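Local coordinates for protein NS6 protease (Murine norovirus 1, PDB 4ASH) that probably cleaves the viral polyprotein as a cysteine protease with a trypsin-like fold, at residues W8-Q13 and P71-E76; W18-S23 and W153-V158; T39-F42 and D48-V51; V158-T163 and T168-T173. The protein carries 1 engineered substitution. All blocks are in the same frame, centred on the assembly; numbering follows the deposited sequence.

Interaction 1 (W8-Q13 and P71-E76); sequences WSRVVQ and PAMVLE
R10 reaches across to the carbonyl of P71 with the end of its guanidinium, and M73 lays its sulfur over the flat of the same group. The tight part is the hydrogen bond from R10 NH2 to P71 O, 2.6 Å long with an N-H...O angle of 153°. The carbonyl oxygen lies near the guanidinium plane and receives NH2 on a lone pair. R10 NH1 adds a weak second bond to P71 O at 3.1 Å, so one oxygen is forked between both terminal nitrogens. From CG, set beside the backbone N, the arginine chain runs extended to NE, which carries the charge far from its own backbone. M73 SD sits 3.6 Å from R10 CZ, over the centre of one guanidinium face; the bend at chi3 (64°) directs the methyl away from the guanidinium, leaving the sulfur to face it.

The loose side is the P71 ring, exposed and without a polar bond to the arginine, P71 CD lying 3.4 Å from R10 NH2. The inner end is better covered, since R10 is buried and NH1 also bonds to W21 O.

The 3-10 turn of R10 leads into edge strand 11-14 of the five-stranded sheet, paired with strand 17-21, while M73 pairs through its backbone with V22, and beyond it V74 and E76 bond to V155 of strand 152-162.

Interaction 2 (W18-S23 and W153-V158); sequences WGFWVS and WVVIGV
V155 meets both F20 and V22 with the same methyl group, CG1, and this pair of apolar contacts makes up the interaction. F20 CE2 lies 4.0 Å from V155 CG1 and 4.1 Å from V155 CB, the methyl coming at the ring obliquely. The two side chains run past each other in opposite directions, and the ring meets the valine at its CE2 corner alone. F20 CG stands opposite the backbone N (chi1 -177°), which swings the ring off its strand toward V155.

On the aliphatic side, V22 CG2 touches V155 CG1 at 4.1 Å, the two branches passing at a slant. V155 CG1 lies between the backbone N and the carbonyl carbon (chi1 54°), and from there it reaches both partners. In a trypsin-like protease of two beta domains this is an interdomain seam: strand 17-21 belongs to the five-stranded sheet, strand 152-162 to the other. All three residues are buried.

I28 of strand 26-30 fills in around them, touching F20, V22 and V155, and P144 also packs on F20. In the backbone, F20 is hydrogen-bonded to I28 and V22 to M73; V155 bonds to V74 and E76.

Interaction 3 (T39-F42 and D48-V51); sequences TEIF and DFTV
I41 lies across one face of the F49 ring, and the backbone carbonyl of T39 comes to that ring's edge. The apolar part carries most of the contact. I41 CG1 is 3.9 Å from F49 CE2 and 4.0 Å from F49 CZ; the terminal methyl, I41 CD1, sits above the ring toward its rim, 4.1 Å from F49 CZ. The two side chains cross at about a right angle. I41 CG1 lies between its backbone N and carbonyl carbon (chi1 55°), with the chain extended beyond it, and F49 CG takes the same position on its own backbone (chi1 60°), which points the ring at the loop. Within the loop, I41 CB in turn lies over a face of the F42 ring.

The polar part is slight. T39 O stands near the plane of the F49 ring, 3.8 Å from CZ, a contact of carbonyl with ring edge. The T39 hydroxyl is turned to another partner, P36 O, while D48 OD2 bonds to K45 N.

F62 meets F49, and Y60 touches I41, both from neighbouring strand 57-62. The loop after strand 26-30 is thus tacked onto edge strand 49-54 of the N-terminal beta domain of a trypsin-like fold.

Interaction 4 (V158-T163 and T168-T173); sequences VHVAAT and TVIAAT
A classic beta bulge breaks this antiparallel hairpin: V160 and A161 stand opposite the single residue I170, and the register moves by one. I170 O accepts V160 N at 3.0 Å, nearly along the C=O axis, and A161 N weakly at 3.5 Å. Past the bulge, I170 N bonds to A161 O at 2.9 Å from above the carbonyl plane. Before it, V158 and A172 form a hydrogen-bonded pair, and near the turn T163 N bonds to T168 O.

V160, in the bulge, packs across to the partner strand: CG1 lies 3.6 Å from A172 CB and CG2 3.9 Å from I170 CG2. CG1 is set beside the backbone N (chi1 -58°), on the side toward A172. The H159 side chain lies on the face of A171, A162 and V169. Its imidazole turns an edge to V169, and H159 CE1 lies 3.9 Å from V169 CG1. H159 ND1 bonds to Y145 OH and T136 packs nearby, a setting consistent with H159 being the S1-pocket histidine of related 3C-like proteases.

Strand 168-172 continues the sheet to strand 114-123, while strand 152-162 borders strand 144-149; I28 and A30 of strand 26-30 cover V158 and V160.

Interactions 1 and 2 have centres about 4 Å apart: interaction 2 spans the two sheets, while interaction 1 ties the connection between them to the edge of the five-stranded sheet. Their segments alternate along the chain, so the two contacts interlock; V12 with G19 and M73 with V22 are probable backbone hydrogen bonds between them. Interaction 3, about 17 Å from interaction 1 centre to centre and nested within its loop, belongs to the far edge of the same sheet, and F42 touches W21 of interaction 2. Interaction 4 comes last and shares V158 and strand 152-162 with interaction 2; its centre lies about 25 Å from that of interaction 3. One strand thus runs from the domain seam into the bulged hairpin.

Interaction 1 (W8-Q13 and P71-E76)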
loop_
_atom_site.group_PDB
_atom_site.type_symbol
_atom_site.label_atom_id
_atom_site.label_comp_id
_atom_site.label_asym_id
_atom_site.label_seq_id
_atom_site.Cartn_x
_atom_site.Cartn_y
_atom_site.Cartn_z
ATOM N N TRP A 8 -9.260 9.943 0.412
ATOM C CA TRP A 8 -8.931 9.733 -0.989
ATOM C C TRP A 8 -7.939 10.751 -1.560
ATOM O O TRP A 8 -7.206 10.448 -2.499
ATOM C CB TRP A 8 -10.214 9.724 -1.829
ATOM C CG TRP A 8 -11.031 8.491 -1.622
ATOM C CD1 TRP A 8 -12.083 8.330 -0.767
ATOM C CD2 TRP A 8 -10.836 7.233 -2.262
ATOM N NE1 TRP A 8 -12.562 7.044 -0.840
ATOM C CE2 TRP A 8 -11.814 6.347 -1.752
ATOM C CE3 TRP A 8 -9.932 6.764 -3.212
ATOM C CZ2 TRP A 8 -11.929 5.029 -2.185
ATOM C CZ3 TRP A 8 -10.049 5.442 -3.646
ATOM C CH2 TRP A 8 -11.037 4.596 -3.129
ATOM N N SER A 9 -7.899 11.959 -1.004
ATOM C CA SER A 9 -6.973 12.952 -1.534
ATOM C C SER A 9 -5.527 12.565 -1.224
ATOM O O SER A 9 -4.595 13.148 -1.794
ATOM C CB SER A 9 -7.281 14.352 -0.986
ATOM O OG SER A 9 -6.772 14.486 0.321
ATOM N N ARG A 10 -5.366 11.553 -0.362
ATOM C CA ARG A 10 -4.064 10.996 0.022
ATOM C C ARG A 10 -3.520 10.022 -1.016
ATOM O O ARG A 10 -2.334 9.670 -0.981
ATOM C CB ARG A 10 -4.158 10.220 1.347
ATOM C CG ARG A 10 -4.487 11.018 2.600
ATOM C CD ARG A 10 -4.548 10.054 3.781
ATOM N NE ARG A 10 -5.035 10.701 4.990
ATOM C CZ ARG A 10 -4.302 10.920 6.074
ATOM N NH1 ARG A 10 -3.037 10.507 6.136
ATOM N NH2 ARG A 10 -4.852 11.531 7.109
ATOM N N VAL A 11 -4.393 9.555 -1.915
ATOM C CA VAL A 11 -4.009 8.592 -2.939
ATOM C C VAL A 11 -3.708 9.381 -4.207
ATOM O O VAL A 11 -4.581 10.083 -4.731
ATOM C CB VAL A 11 -5.125 7.557 -3.199
ATOM C CG1 VAL A 11 -4.672 6.519 -4.224
ATOM C CG2 VAL A 11 -5.524 6.853 -1.894
ATOM N N VAL A 12 -2.456 9.323 -4.653
ATOM C CA VAL A 12 -2.023 10.075 -5.840
ATOM C C VAL A 12 -1.220 9.215 -6.804
ATOM O O VAL A 12 -0.618 8.212 -6.408
ATOM C CB VAL A 12 -1.195 11.340 -5.474
ATOM C CG1 VAL A 12 -2.023 12.298 -4.613
ATOM C CG2 VAL A 12 0.106 10.962 -4.753
ATOM N N GLN A 13 -1.205 9.596 -8.080
ATOM C CA GLN A 13 -0.400 8.861 -9.047
ATOM C C GLN A 13 1.081 8.993 -8.713
ATOM O O GLN A 13 1.530 10.002 -8.152
ATOM C CB GLN A 13 -0.711 9.326 -10.479
ATOM C CG GLN A 13 -2.063 8.822 -10.906
ATOM C CD GLN A 13 -2.334 8.958 -12.399
ATOM O OE1 GLN A 13 -1.787 8.209 -13.220
ATOM N NE2 GLN A 13 -3.214 9.877 -12.744
ATOM N N PRO A 71 -3.784 14.868 8.503
ATOM C CA PRO A 71 -3.340 14.347 9.797
ATOM C C PRO A 71 -2.626 13.006 9.639
ATOM O O PRO A 71 -2.943 12.220 8.740
ATOM C CB PRO A 71 -4.651 14.159 10.558
ATOM C CG PRO A 71 -5.651 13.879 9.495
ATOM C CD PRO A 71 -5.235 14.716 8.304
ATOM N N ALA A 72 -1.659 12.739 10.510
ATOM C CA ALA A 72 -0.959 11.450 10.483
ATOM C C ALA A 72 -1.907 10.303 10.790
ATOM O O ALA A 72 -2.794 10.434 11.642
ATOM C CB ALA A 72 0.192 11.444 11.488
ATOM N N MET A 73 -1.685 9.181 10.101
ATOM C CA MET A 73 -2.415 7.926 10.307
ATOM C C MET A 73 -1.454 6.866 10.778
ATOM O O MET A 73 -0.242 6.975 10.573
ATOM C CB MET A 73 -3.002 7.431 8.984
ATOM C CG MET A 73 -4.321 8.029 8.616
ATOM S SD MET A 73 -4.766 7.438 6.969
ATOM C CE MET A 73 -4.956 5.682 7.216
ATOM N N VAL A 74 -1.994 5.842 11.430
ATOM C CA VAL A 74 -1.212 4.694 11.843
ATOM C C VAL A 74 -0.869 3.826 10.634
ATOM O O VAL A 74 -1.741 3.503 9.831
ATOM C CB VAL A 74 -2.016 3.843 12.833
ATOM C CG1 VAL A 74 -1.332 2.519 13.088
ATOM C CG2 VAL A 74 -2.205 4.601 14.140
ATOM N N LEU A 75 0.406 3.472 10.506
ATOM C CA LEU A 75 0.826 2.450 9.549
ATOM C C LEU A 75 1.156 1.172 10.319
ATOM O O LEU A 75 2.055 1.162 11.167
ATOM C CB LEU A 75 2.054 2.923 8.766
ATOM C CG LEU A 75 2.773 1.901 7.882
ATOM C CD1 LEU A 75 1.855 1.393 6.783
ATOM C CD2 LEU A 75 4.036 2.510 7.293
ATOM N N GLU A 76 0.408 0.110 10.033
ATOM C CA GLU A 76 0.655 -1.205 10.623
ATOM C C GLU A 76 1.381 -2.123 9.653
ATOM O O GLU A 76 1.350 -1.910 8.451
ATOM C CB GLU A 76 -0.666 -1.839 11.057
ATOM C CG GLU A 76 -1.162 -1.296 12.400
ATOM C CD GLU A 76 -2.421 -1.989 12.895
ATOM O OE1 GLU A 76 -2.984 -2.827 12.154
ATOM O OE2 GLU A 76 -2.851 -1.692 14.030
#

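Interaction 2 (W18-S23 and W153-V158)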
loop_
_atom_site.group_PDB
_atom_site.type_symbol
_atom_site.label_atom_id
_atom_site.label_comp_id
_atom_site.label_asym_id
_atom_site.label_seq_id
_atom_site.Cartn_x
_atom_site.Cartn_y
_atom_site.Cartn_z
ATOM N N TRP A 18 0.497 4.203 -8.057
ATOM C CA TRP A 18 -0.071 5.129 -7.093
ATOM C C TRP A 18 0.739 5.061 -5.812
ATOM O O TRP A 18 1.557 4.159 -5.639
ATOM C CB TRP A 18 -1.515 4.744 -6.790
ATOM C CG TRP A 18 -2.339 4.746 -8.028
ATOM C CD1 TRP A 18 -2.444 3.738 -8.931
ATOM C CD2 TRP A 18 -3.148 5.815 -8.508
ATOM N NE1 TRP A 18 -3.280 4.117 -9.966
ATOM C CE2 TRP A 18 -3.725 5.390 -9.718
ATOM C CE3 TRP A 18 -3.448 7.098 -8.028
ATOM C CZ2 TRP A 18 -4.582 6.199 -10.454
ATOM C CZ3 TRP A 18 -4.303 7.896 -8.761
ATOM C CH2 TRP A 18 -4.857 7.442 -9.960
ATOM N N GLY A 19 0.515 6.026 -4.927
ATOM C CA GLY A 19 1.059 5.962 -3.577
ATOM C C GLY A 19 0.094 6.646 -2.622
ATOM O O GLY A 19 -0.944 7.181 -3.056
ATOM N N PHE A 20 0.440 6.653 -1.336
ATOM C CA PHE A 20 -0.470 7.086 -0.281
ATOM C C PHE A 20 0.273 7.889 0.764
ATOM O O PHE A 20 1.317 7.446 1.273
ATOM C CB PHE A 20 -1.090 5.858 0.392
ATOM C CG PHE A 20 -2.112 6.182 1.453
ATOM C CD1 PHE A 20 -3.355 6.689 1.106
ATOM C CD2 PHE A 20 -1.834 5.972 2.801
ATOM C CE1 PHE A 20 -4.304 6.968 2.065
ATOM C CE2 PHE A 20 -2.780 6.254 3.767
ATOM C CZ PHE A 20 -4.010 6.747 3.411
ATOM N N TRP A 21 -0.256 9.069 1.088
ATOM C CA TRP A 21 0.281 9.856 2.197
ATOM C C TRP A 21 -0.206 9.349 3.537
ATOM O O TRP A 21 -1.363 9.545 3.903
ATOM C CB TRP A 21 -0.104 11.337 2.045
ATOM C CG TRP A 21 0.566 11.979 0.891
ATOM C CD1 TRP A 21 0.032 12.194 -0.351
ATOM C CD2 TRP A 21 1.915 12.454 0.836
ATOM N NE1 TRP A 21 0.965 12.791 -1.168
ATOM C CE2 TRP A 21 2.132 12.956 -0.466
ATOM C CE3 TRP A 21 2.966 12.494 1.758
ATOM C CZ2 TRP A 21 3.354 13.500 -0.868
ATOM C CZ3 TRP A 21 4.181 13.034 1.358
ATOM C CH2 TRP A 21 4.368 13.524 0.060
ATOM N N VAL A 22 0.686 8.683 4.267
ATOM C CA VAL A 22 0.378 8.233 5.621
ATOM C C VAL A 22 0.306 9.444 6.552
ATOM O O VAL A 22 -0.473 9.467 7.507
ATOM C CB VAL A 22 1.445 7.253 6.124
ATOM C CG1 VAL A 22 1.138 6.792 7.563
ATOM C CG2 VAL A 22 1.499 6.050 5.204
ATOM N N SER A 23 1.121 10.450 6.260
ATOM C CA SER A 23 1.112 11.697 7.013
ATOM C C SER A 23 1.591 12.771 6.079
ATOM O O SER A 23 1.880 12.497 4.925
ATOM C CB SER A 23 2.078 11.625 8.193
ATOM O OG SER A 23 3.427 11.601 7.738
ATOM N N TRP A 153 -9.240 4.725 11.388
ATOM C CA TRP A 153 -8.750 4.108 10.153
ATOM C C TRP A 153 -7.226 4.006 10.109
ATOM O O TRP A 153 -6.518 4.978 10.373
ATOM C CB TRP A 153 -9.281 4.856 8.930
ATOM C CG TRP A 153 -10.751 4.667 8.740
ATOM C CD1 TRP A 153 -11.752 5.395 9.314
ATOM C CD2 TRP A 153 -11.390 3.672 7.928
ATOM N NE1 TRP A 153 -12.976 4.919 8.905
ATOM C CE2 TRP A 153 -12.782 3.864 8.055
ATOM C CE3 TRP A 153 -10.921 2.643 7.107
ATOM C CZ2 TRP A 153 -13.707 3.060 7.390
ATOM C CZ3 TRP A 153 -11.842 1.847 6.447
ATOM C CH2 TRP A 153 -13.220 2.059 6.593
ATOM N N VAL A 154 -6.727 2.815 9.792
ATOM C CA VAL A 154 -5.291 2.574 9.779
ATOM C C VAL A 154 -4.920 1.974 8.434
ATOM O O VAL A 154 -5.761 1.377 7.767
ATOM C CB VAL A 154 -4.844 1.643 10.927
ATOM C CG1 VAL A 154 -5.419 2.125 12.245
ATOM C CG2 VAL A 154 -5.277 0.242 10.663
ATOM N N VAL A 155 -3.687 2.198 7.998
ATOM C CA VAL A 155 -3.250 1.651 6.717
ATOM C C VAL A 155 -2.322 0.471 6.994
ATOM O O VAL A 155 -1.512 0.507 7.925
ATOM C CB VAL A 155 -2.645 2.733 5.774
ATOM C CG1 VAL A 155 -1.519 3.511 6.432
ATOM C CG2 VAL A 155 -2.184 2.126 4.463
ATOM N N ILE A 156 -2.481 -0.598 6.218
ATOM C CA ILE A 156 -1.750 -1.830 6.510
ATOM C C ILE A 156 -0.755 -2.271 5.448
ATOM O O ILE A 156 0.052 -3.184 5.677
ATOM C CB ILE A 156 -2.704 -2.992 6.823
ATOM C CG1 ILE A 156 -3.526 -3.365 5.587
ATOM C CG2 ILE A 156 -3.585 -2.640 8.008
ATOM C CD1 ILE A 156 -4.315 -4.665 5.765
ATOM N N GLY A 157 -0.798 -1.635 4.286
ATOM C CA GLY A 157 0.075 -2.031 3.202
ATOM C C GLY A 157 -0.367 -1.399 1.899
ATOM O O GLY A 157 -1.316 -0.610 1.875
ATOM N N VAL A 158 0.318 -1.752 0.815
ATOM C CA VAL A 158 -0.029 -1.238 -0.501
ATOM C C VAL A 158 -0.251 -2.367 -1.504
ATOM O O VAL A 158 0.383 -3.423 -1.436
ATOM C CB VAL A 158 1.045 -0.261 -1.045
ATOM C CG1 VAL A 158 1.166 0.980 -0.143
ATOM C CG2 VAL A 158 2.392 -0.926 -1.201
#

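Interaction 3 (T39-F42 and D48-V51)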
loop_
_atom_site.group_PDB
_atom_site.type_symbol
_atom_site.label_atom_id
_atom_site.label_comp_id
_atom_site.label_asym_id
_atom_site.label_seq_id
_atom_site.Cartn_x
_atom_site.Cartn_y
_atom_site.Cartn_z
ATOM N N THR A 39 15.250 10.490 -8.345
ATOM C CA THR A 39 14.337 11.359 -9.093
ATOM C C THR A 39 13.739 12.428 -8.180
ATOM O O THR A 39 13.335 12.139 -7.054
ATOM C CB THR A 39 13.167 10.547 -9.725
ATOM O OG1 THR A 39 13.682 9.582 -10.649
ATOM C CG2 THR A 39 12.177 11.454 -10.444
ATOM N N GLU A 40 13.669 13.663 -8.663
ATOM C CA GLU A 40 12.966 14.705 -7.925
ATOM C C GLU A 40 11.465 14.388 -7.898
ATOM O O GLU A 40 10.860 14.112 -8.939
ATOM C CB GLU A 40 13.228 16.082 -8.544
ATOM C CG GLU A 40 12.377 17.186 -7.956
ATOM C CD GLU A 40 12.659 18.539 -8.589
ATOM O OE1 GLU A 40 13.742 18.707 -9.191
ATOM O OE2 GLU A 40 11.792 19.431 -8.484
ATOM N N ILE A 41 10.867 14.390 -6.709
ATOM C CA ILE A 41 9.432 14.110 -6.598
ATOM C C ILE A 41 8.717 15.134 -5.725
ATOM O O ILE A 41 9.264 15.596 -4.729
ATOM C CB ILE A 41 9.172 12.701 -6.042
ATOM C CG1 ILE A 41 9.905 12.519 -4.710
ATOM C CG2 ILE A 41 9.598 11.629 -7.051
ATOM C CD1 ILE A 41 9.628 11.192 -4.032
ATOM N N PHE A 42 7.496 15.493 -6.110
ATOM C CA PHE A 42 6.712 16.493 -5.385
ATOM C C PHE A 42 7.492 17.779 -5.146
ATOM O O PHE A 42 7.322 18.439 -4.115
ATOM C CB PHE A 42 6.210 15.925 -4.056
ATOM C CG PHE A 42 5.589 14.570 -4.178
ATOM C CD1 PHE A 42 4.596 14.324 -5.116
ATOM C CD2 PHE A 42 6.010 13.531 -3.363
ATOM C CE1 PHE A 42 4.027 13.072 -5.239
ATOM C CE2 PHE A 42 5.446 12.269 -3.474
ATOM C CZ PHE A 42 4.454 12.032 -4.411
ATOM N N ASP A 48 16.326 15.869 0.347
ATOM C CA ASP A 48 15.228 16.497 1.085
ATOM C C ASP A 48 14.325 15.405 1.627
ATOM O O ASP A 48 13.386 15.659 2.382
ATOM C CB ASP A 48 14.402 17.411 0.185
ATOM C CG ASP A 48 15.181 18.609 -0.305
ATOM O OD1 ASP A 48 16.014 19.142 0.456
ATOM O OD2 ASP A 48 14.949 19.018 -1.461
ATOM N N PHE A 49 14.611 14.180 1.222
ATOM C CA PHE A 49 13.854 13.045 1.698
ATOM C C PHE A 49 14.752 11.819 1.761
ATOM O O PHE A 49 15.797 11.769 1.106
ATOM C CB PHE A 49 12.629 12.783 0.799
ATOM C CG PHE A 49 12.970 12.482 -0.635
ATOM C CD1 PHE A 49 13.256 11.186 -1.039
ATOM C CD2 PHE A 49 12.988 13.495 -1.584
ATOM C CE1 PHE A 49 13.561 10.902 -2.360
ATOM C CE2 PHE A 49 13.292 13.215 -2.910
ATOM C CZ PHE A 49 13.582 11.921 -3.294
ATOM N N THR A 50 14.352 10.843 2.568
ATOM C CA THR A 50 15.033 9.565 2.614
ATOM C C THR A 50 14.070 8.486 2.157
ATOM O O THR A 50 12.847 8.660 2.217
ATOM C CB THR A 50 15.532 9.231 4.023
ATOM O OG1 THR A 50 14.420 9.150 4.919
ATOM C CG2 THR A 50 16.495 10.300 4.514
ATOM N N VAL A 51 14.622 7.380 1.678
ATOM C CA VAL A 51 13.797 6.318 1.131
ATOM C C VAL A 51 14.209 5.015 1.770
ATOM O O VAL A 51 15.404 4.728 1.915
ATOM C CB VAL A 51 13.948 6.204 -0.392
ATOM C CG1 VAL A 51 13.014 5.138 -0.923
ATOM C CG2 VAL A 51 13.657 7.539 -1.061
#

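Interaction 4 (V158-T163 and T168-T173)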
loop_
_atom_site.group_PDB
_atom_site.type_symbol
_atom_site.label_atom_id
_atom_site.label_comp_id
_atom_site.label_asym_id
_atom_site.label_seq_id
_atom_site.Cartn_x
_atom_site.Cartn_y
_atom_site.Cartn_z
ATOM N N VAL A 158 0.318 -1.752 0.815
ATOM C CA VAL A 158 -0.029 -1.238 -0.501
ATOM C C VAL A 158 -0.251 -2.367 -1.504
ATOM O O VAL A 158 0.383 -3.423 -1.436
ATOM C CB VAL A 158 1.045 -0.261 -1.045
ATOM C CG1 VAL A 158 1.166 0.980 -0.143
ATOM C CG2 VAL A 158 2.392 -0.926 -1.201
ATOM N N HIS A 159 -1.142 -2.128 -2.463
ATOM C CA HIS A 159 -1.439 -3.159 -3.450
ATOM C C HIS A 159 -0.229 -3.438 -4.338
ATOM O O HIS A 159 0.410 -2.513 -4.844
ATOM C CB HIS A 159 -2.585 -2.700 -4.336
ATOM C CG HIS A 159 -3.021 -3.765 -5.296
ATOM N ND1 HIS A 159 -3.508 -4.963 -4.858
ATOM C CD2 HIS A 159 -2.973 -3.825 -6.650
ATOM C CE1 HIS A 159 -3.802 -5.724 -5.909
ATOM N NE2 HIS A 159 -3.467 -5.067 -7.000
ATOM N N VAL A 160 0.088 -4.713 -4.562
ATOM C CA VAL A 160 1.178 -4.998 -5.497
ATOM C C VAL A 160 0.873 -6.024 -6.593
ATOM O O VAL A 160 1.423 -5.930 -7.685
ATOM C CB VAL A 160 2.484 -5.383 -4.781
ATOM C CG1 VAL A 160 2.903 -4.250 -3.853
ATOM C CG2 VAL A 160 2.313 -6.712 -4.008
ATOM N N ALA A 161 0.026 -7.000 -6.292
ATOM C CA ALA A 161 -0.202 -8.111 -7.237
ATOM C C ALA A 161 -1.573 -8.748 -7.126
ATOM O O ALA A 161 -2.278 -8.589 -6.127
ATOM C CB ALA A 161 0.883 -9.172 -7.076
ATOM N N ALA A 162 -1.960 -9.463 -8.184
ATOM C CA ALA A 162 -3.223 -10.187 -8.206
ATOM C C ALA A 162 -3.126 -11.345 -9.189
ATOM O O ALA A 162 -2.211 -11.402 -10.012
ATOM C CB ALA A 162 -4.366 -9.252 -8.598
ATOM N N THR A 163 -4.071 -12.272 -9.090
ATOM C CA THR A 163 -4.244 -13.277 -10.126
ATOM C C THR A 163 -5.090 -12.675 -11.241
ATOM O O THR A 163 -5.905 -11.793 -10.987
ATOM C CB THR A 163 -4.897 -14.547 -9.547
ATOM O OG1 THR A 163 -6.141 -14.213 -8.918
ATOM C CG2 THR A 163 -3.991 -15.154 -8.504
ATOM N N THR A 168 -7.718 -13.414 -5.607
ATOM C CA THR A 168 -6.538 -13.288 -4.748
ATOM C C THR A 168 -5.752 -12.020 -5.066
ATOM O O THR A 168 -5.442 -11.748 -6.221
ATOM C CB THR A 168 -5.597 -14.488 -4.901
ATOM O OG1 THR A 168 -6.304 -15.693 -4.577
ATOM C CG2 THR A 168 -4.379 -14.345 -3.988
ATOM N N VAL A 169 -5.448 -11.247 -4.028
ATOM C CA VAL A 169 -4.610 -10.058 -4.151
ATOM C C VAL A 169 -3.490 -10.144 -3.105
ATOM O O VAL A 169 -3.579 -10.923 -2.157
ATOM C CB VAL A 169 -5.417 -8.763 -3.946
ATOM C CG1 VAL A 169 -6.377 -8.545 -5.120
ATOM C CG2 VAL A 169 -6.190 -8.820 -2.637
ATOM N N ILE A 170 -2.433 -9.361 -3.305
ATOM C CA ILE A 170 -1.321 -9.286 -2.358
ATOM C C ILE A 170 -1.051 -7.832 -2.024
ATOM O O ILE A 170 -0.904 -7.004 -2.928
ATOM C CB ILE A 170 -0.006 -9.862 -2.950
ATOM C CG1 ILE A 170 -0.227 -11.269 -3.524
ATOM C CG2 ILE A 170 1.133 -9.820 -1.902
ATOM C CD1 ILE A 170 -0.660 -12.325 -2.496
ATOM N N ALA A 171 -0.981 -7.531 -0.733
ATOM C CA ALA A 171 -0.525 -6.232 -0.273
ATOM C C ALA A 171 0.891 -6.401 0.246
ATOM O O ALA A 171 1.165 -7.311 1.032
ATOM C CB ALA A 171 -1.433 -5.717 0.826
ATOM N N ALA A 172 1.801 -5.546 -0.202
ATOM C CA ALA A 172 3.131 -5.522 0.386
ATOM C C ALA A 172 3.042 -4.780 1.707
ATOM O O ALA A 172 2.317 -3.792 1.817
ATOM C CB ALA A 172 4.122 -4.852 -0.553
ATOM N N THR A 173 3.739 -5.297 2.719
ATOM C CA THR A 173 3.788 -4.647 4.026
ATOM C C THR A 173 5.208 -4.193 4.333
ATOM O O THR A 173 6.157 -4.578 3.656
ATOM C CB THR A 173 3.282 -5.584 5.125
ATOM O OG1 THR A 173 4.095 -6.765 5.148
ATOM C CG2 THR A 173 1.837 -5.987 4.852
#